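Local coordinates for uncharacterized protein DUF849 with a TIM barrel fold (Burkholderia xenovorans LB400, PDB 3E49) that binds zinc and, as a member of the beta-keto acid cleavage enzyme family, probably cleaves 3-keto-5-aminohexanoate or a related beta-keto acid, at residues N113-M124 with H139-N150. Residues are numbered along the deposited sequence; the frame is centred on the assembly and turned at random.
Sequences NMGSMNFGLYPM and HLERSRDLVFKN
Met117 and Phe148 form an antiparallel hydrogen-bonded pair that ties 113-124 to 139-150: Phe148 N gives to Met117 O at 2.8 Å, and Met117 N returns a bond to Phe148 O. That same carbonyl oxygen also receives a CA-H...O contact from Ser116. The pairing is brief; past Asn118 and Val147 the two segments part, then meet again at 120-122 and 140-144. With chi1 at 68°, Ser143 OG lies between its own N and carbonyl carbon, donates to Leu140 O at 2.6 Å, and accepts from Leu121 N at 2.9 Å and, weakly, from Tyr122 N. One hydroxyl thus joins Leu140 O to the backbone N-H groups at 121-122. Beside it, the guanidinium of Arg144 lies over one face of the Tyr122 ring, a cation-pi contact with CZ 3.9 Å from the ring centroid and the two planes 33° apart. Pro123 CD covers the opposite face. A salt bridge from Arg144 NE to the syn lone pair of Glu141 OE2 (2.9 Å), nearly in the guanidinium plane, helps fix the rotation of that group. Starting at the last residue of TIM-barrel strand 109-113, the first segment leads into the long excursion, which also holds 139-150, before strand 168-173, and Phe148 lies with its side chain about 8 Å from the zinc ion. Its ring meets Phe119 obliquely, takes the amide ND2 of Asn113 at its edge, and carries Asn150 ND2 over one face. Asn113 OD1 closes an Asx turn by accepting from Gly115 N. Ser116 OG accepts a nearly straight bond from Asn150 N (2.8 Å, 166°) and also bonds Asn118 OD1 of the second subunit, while Asn118 ND2 reaches Asn150 O of that subunit.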
loop_
_atom_site.group_PDB
_atom_site.type_symbol
_atom_site.label_atom_id
_atom_site.label_comp_id
_atom_site.label_asym_id
_atom_site.label_seq_id
_atom_site.Cartn_x
_atom_site.Cartn_y
_atom_site.Cartn_z
ATOM N N ASN A 113 12.217 16.636 -16.490
ATOM C CA ASN A 113 12.353 15.229 -16.161
ATOM C C ASN A 113 13.195 15.139 -14.886
ATOM O O ASN A 113 14.213 15.799 -14.785
ATOM C CB ASN A 113 12.966 14.487 -17.338
ATOM C CG ASN A 113 13.096 12.987 -17.100
ATOM O OD1 ASN A 113 13.652 12.554 -16.119
ATOM N ND2 ASN A 113 12.640 12.208 -18.055
HETATM N N MSE A 114 12.795 14.310 -13.915
HETATM C CA MSE A 114 13.457 14.380 -12.616
HETATM C C MSE A 114 14.539 13.402 -12.272
HETATM O O MSE A 114 14.867 13.239 -11.095
HETATM C CB MSE A 114 12.390 14.449 -11.499
HETATM C CG MSE A 114 11.702 15.810 -11.421
HETATM SE SE MSE A 114 12.925 17.259 -11.012
HETATM C CE MSE A 114 13.713 16.703 -9.527
ATOM N N GLY A 115 15.146 12.773 -13.260
ATOM C CA GLY A 115 16.217 11.845 -12.970
ATOM C C GLY A 115 16.659 11.155 -14.241
ATOM O O GLY A 115 15.837 10.954 -15.133
ATOM N N SER A 116 17.949 10.820 -14.323
ATOM C CA SER A 116 18.501 10.118 -15.474
ATOM C C SER A 116 17.911 8.714 -15.469
ATOM O O SER A 116 17.687 8.121 -14.422
ATOM C CB SER A 116 20.042 10.045 -15.415
ATOM O OG SER A 116 20.650 11.328 -15.354
HETATM N N MSE A 117 17.593 8.204 -16.648
HETATM C CA MSE A 117 16.964 6.899 -16.760
HETATM C C MSE A 117 17.102 6.306 -18.154
HETATM O O MSE A 117 17.341 7.030 -19.108
HETATM C CB MSE A 117 15.451 7.080 -16.518
HETATM C CG MSE A 117 14.795 8.170 -17.495
HETATM SE SE MSE A 117 12.930 8.300 -17.039
HETATM C CE MSE A 117 12.250 6.530 -17.774
ATOM N N ASN A 118 16.956 4.984 -18.262
ATOM C CA ASN A 118 16.815 4.384 -19.564
ATOM C C ASN A 118 15.404 4.714 -20.125
ATOM O O ASN A 118 14.444 4.914 -19.382
ATOM C CB ASN A 118 16.974 2.844 -19.472
ATOM C CG ASN A 118 18.332 2.417 -18.976
ATOM O OD1 ASN A 118 19.277 3.187 -19.020
ATOM N ND2 ASN A 118 18.453 1.144 -18.549
ATOM N N PHE A 119 15.301 4.795 -21.440
ATOM C CA PHE A 119 14.047 4.983 -22.163
ATOM C C PHE A 119 13.993 3.845 -23.180
ATOM O O PHE A 119 14.634 3.924 -24.225
ATOM C CB PHE A 119 14.035 6.301 -22.924
ATOM C CG PHE A 119 13.248 7.362 -22.294
ATOM C CD1 PHE A 119 13.753 8.087 -21.244
ATOM C CD2 PHE A 119 11.991 7.675 -22.787
ATOM C CE1 PHE A 119 13.002 9.095 -20.674
ATOM C CE2 PHE A 119 11.234 8.665 -22.213
ATOM C CZ PHE A 119 11.740 9.381 -21.162
ATOM N N GLY A 120 13.259 2.794 -22.883
ATOM C CA GLY A 120 13.219 1.642 -23.771
ATOM C C GLY A 120 12.131 1.783 -24.807
ATOM O O GLY A 120 10.975 1.455 -24.544
ATOM N N LEU A 121 12.494 2.275 -25.983
ATOM C CA LEU A 121 11.536 2.494 -27.062
ATOM C C LEU A 121 11.552 1.391 -28.105
ATOM O O LEU A 121 10.583 1.213 -28.828
ATOM C CB LEU A 121 11.795 3.832 -27.742
ATOM C CG LEU A 121 11.812 5.121 -26.896
ATOM C CD1 LEU A 121 11.841 6.270 -27.855
ATOM C CD2 LEU A 121 10.633 5.225 -25.949
ATOM N N TYR A 122 12.648 0.653 -28.152
ATOM C CA TYR A 122 12.859 -0.440 -29.097
ATOM C C TYR A 122 11.772 -1.487 -29.146
ATOM O O TYR A 122 11.590 -2.101 -30.204
ATOM C CB TYR A 122 14.234 -1.112 -28.892
ATOM C CG TYR A 122 14.481 -1.683 -27.511
ATOM C CD1 TYR A 122 15.086 -0.907 -26.511
ATOM C CD2 TYR A 122 14.122 -2.993 -27.203
ATOM C CE1 TYR A 122 15.299 -1.399 -25.282
ATOM C CE2 TYR A 122 14.328 -3.502 -25.950
ATOM C CZ TYR A 122 14.937 -2.704 -24.995
ATOM O OH TYR A 122 15.163 -3.195 -23.758
ATOM N N PRO A 123 11.067 -1.768 -28.024
ATOM C CA PRO A 123 9.980 -2.748 -28.202
ATOM C C PRO A 123 8.876 -2.338 -29.194
ATOM O O PRO A 123 8.134 -3.193 -29.666
ATOM C CB PRO A 123 9.420 -2.905 -26.780
ATOM C CG PRO A 123 10.591 -2.623 -25.925
ATOM C CD PRO A 123 11.202 -1.414 -26.599
HETATM N N MSE A 124 8.744 -1.044 -29.475
HETATM C CA MSE A 124 7.783 -0.564 -30.457
HETATM C C MSE A 124 8.092 -1.105 -31.841
HETATM O O MSE A 124 7.209 -1.169 -32.678
HETATM C CB MSE A 124 7.746 0.956 -30.476
HETATM C CG MSE A 124 7.104 1.517 -29.232
HETATM SE SE MSE A 124 7.116 3.489 -29.190
HETATM C CE MSE A 124 8.881 3.721 -28.988
ATOM N N HIS A 139 15.889 5.919 -34.342
ATOM C CA HIS A 139 15.366 6.558 -33.119
ATOM C C HIS A 139 14.927 5.498 -32.099
ATOM O O HIS A 139 15.310 5.562 -30.925
ATOM C CB HIS A 139 14.226 7.499 -33.517
ATOM C CG HIS A 139 13.292 7.875 -32.415
ATOM N ND1 HIS A 139 13.565 8.887 -31.518
ATOM C CD2 HIS A 139 12.034 7.454 -32.137
ATOM C CE1 HIS A 139 12.537 9.033 -30.701
ATOM N NE2 HIS A 139 11.596 8.175 -31.055
ATOM N N LEU A 140 14.231 4.467 -32.584
ATOM C CA LEU A 140 13.743 3.391 -31.753
ATOM C C LEU A 140 14.817 2.400 -31.334
ATOM O O LEU A 140 14.904 2.017 -30.161
ATOM C CB LEU A 140 12.625 2.645 -32.488
ATOM C CG LEU A 140 11.376 3.485 -32.758
ATOM C CD1 LEU A 140 10.380 2.715 -33.628
ATOM C CD2 LEU A 140 10.737 3.899 -31.441
ATOM N N GLU A 141 15.666 1.998 -32.268
ATOM C CA GLU A 141 16.651 1.009 -31.924
ATOM C C GLU A 141 17.706 1.589 -31.010
ATOM O O GLU A 141 18.111 0.962 -30.067
ATOM C CB GLU A 141 17.281 0.383 -33.174
ATOM C CG GLU A 141 18.452 -0.562 -32.839
ATOM C CD GLU A 141 18.132 -1.610 -31.745
ATOM O OE1 GLU A 141 17.050 -2.263 -31.824
ATOM O OE2 GLU A 141 18.982 -1.777 -30.826
ATOM N N ARG A 142 18.139 2.804 -31.281
ATOM C CA ARG A 142 19.193 3.381 -30.455
ATOM C C ARG A 142 18.798 3.716 -29.019
ATOM O O ARG A 142 19.659 4.061 -28.206
ATOM C CB ARG A 142 19.904 4.525 -31.179
ATOM C CG ARG A 142 21.098 3.947 -31.974
ATOM C CD ARG A 142 21.654 4.872 -32.999
ATOM N NE ARG A 142 21.160 4.574 -34.345
ATOM C CZ ARG A 142 21.226 5.410 -35.381
ATOM N NH1 ARG A 142 21.725 6.636 -35.235
ATOM N NH2 ARG A 142 20.757 5.033 -36.565
ATOM N N SER A 143 17.516 3.554 -28.691
ATOM C CA SER A 143 17.062 3.740 -27.319
ATOM C C SER A 143 17.610 2.628 -26.435
ATOM O O SER A 143 17.736 2.810 -25.230
ATOM C CB SER A 143 15.518 3.824 -27.261
ATOM O OG SER A 143 14.889 2.592 -27.575
ATOM N N ARG A 144 17.932 1.472 -27.024
ATOM C CA ARG A 144 18.468 0.377 -26.258
ATOM C C ARG A 144 19.821 0.755 -25.598
ATOM O O ARG A 144 20.116 0.343 -24.489
ATOM C CB ARG A 144 18.610 -0.848 -27.179
ATOM C CG ARG A 144 19.011 -2.144 -26.501
ATOM C CD ARG A 144 19.320 -3.217 -27.530
ATOM N NE ARG A 144 18.238 -3.420 -28.497
ATOM C CZ ARG A 144 17.226 -4.265 -28.331
ATOM N NH1 ARG A 144 17.146 -5.015 -27.233
ATOM N NH2 ARG A 144 16.295 -4.362 -29.266
ATOM N N ASP A 145 20.599 1.604 -26.253
ATOM C CA ASP A 145 21.929 1.946 -25.759
ATOM C C ASP A 145 22.087 3.392 -25.314
ATOM O O ASP A 145 23.188 3.868 -25.116
ATOM C CB ASP A 145 22.991 1.591 -26.811
ATOM C CG ASP A 145 22.666 2.136 -28.197
ATOM O OD1 ASP A 145 21.840 1.513 -28.928
ATOM O OD2 ASP A 145 23.280 3.170 -28.575
ATOM N N LEU A 146 21.003 4.091 -25.090
ATOM C CA LEU A 146 21.159 5.490 -24.683
ATOM C C LEU A 146 20.484 5.801 -23.341
ATOM O O LEU A 146 19.518 5.160 -22.933
ATOM C CB LEU A 146 20.743 6.423 -25.831
ATOM C CG LEU A 146 21.676 6.315 -27.082
ATOM C CD1 LEU A 146 21.129 7.137 -28.222
ATOM C CD2 LEU A 146 23.173 6.697 -26.823
ATOM N N VAL A 147 21.056 6.752 -22.617
ATOM C CA VAL A 147 20.522 7.138 -21.323
ATOM C C VAL A 147 19.850 8.473 -21.490
ATOM O O VAL A 147 20.374 9.320 -22.197
ATOM C CB VAL A 147 21.667 7.273 -20.280
ATOM C CG1 VAL A 147 21.176 7.954 -19.029
ATOM C CG2 VAL A 147 22.223 5.910 -19.927
ATOM N N PHE A 148 18.693 8.674 -20.877
ATOM C CA PHE A 148 18.102 9.998 -20.879
ATOM C C PHE A 148 18.754 10.661 -19.659
ATOM O O PHE A 148 18.413 10.338 -18.529
ATOM C CB PHE A 148 16.578 9.953 -20.761
ATOM C CG PHE A 148 15.902 11.301 -20.975
ATOM C CD1 PHE A 148 16.430 12.239 -21.873
ATOM C CD2 PHE A 148 14.675 11.591 -20.371
ATOM C CE1 PHE A 148 15.787 13.453 -22.114
ATOM C CE2 PHE A 148 14.016 12.807 -20.624
ATOM C CZ PHE A 148 14.579 13.735 -21.493
ATOM N N LYS A 149 19.724 11.532 -19.912
ATOM C CA LYS A 149 20.513 12.166 -18.866
ATOM C C LYS A 149 19.870 13.414 -18.288
ATOM O O LYS A 149 19.549 14.333 -19.004
ATOM C CB LYS A 149 21.924 12.511 -19.387
ATOM C CG LYS A 149 22.767 13.434 -18.455
ATOM C CD LYS A 149 24.199 13.725 -19.015
ATOM C CE LYS A 149 25.037 14.618 -18.080
ATOM N NZ LYS A 149 24.532 16.029 -17.988
ATOM N N ASN A 150 19.656 13.386 -16.978
ATOM C CA ASN A 150 19.075 14.464 -16.213
ATOM C C ASN A 150 19.738 14.394 -14.827
ATOM O O ASN A 150 19.094 13.941 -13.886
ATOM C CB ASN A 150 17.574 14.199 -16.064
ATOM C CG ASN A 150 16.799 14.350 -17.367
ATOM O OD1 ASN A 150 16.644 15.462 -17.867
ATOM N ND2 ASN A 150 16.235 13.249 -17.872
HETATM O O HOH W 1 14.122 17.657 -18.721
#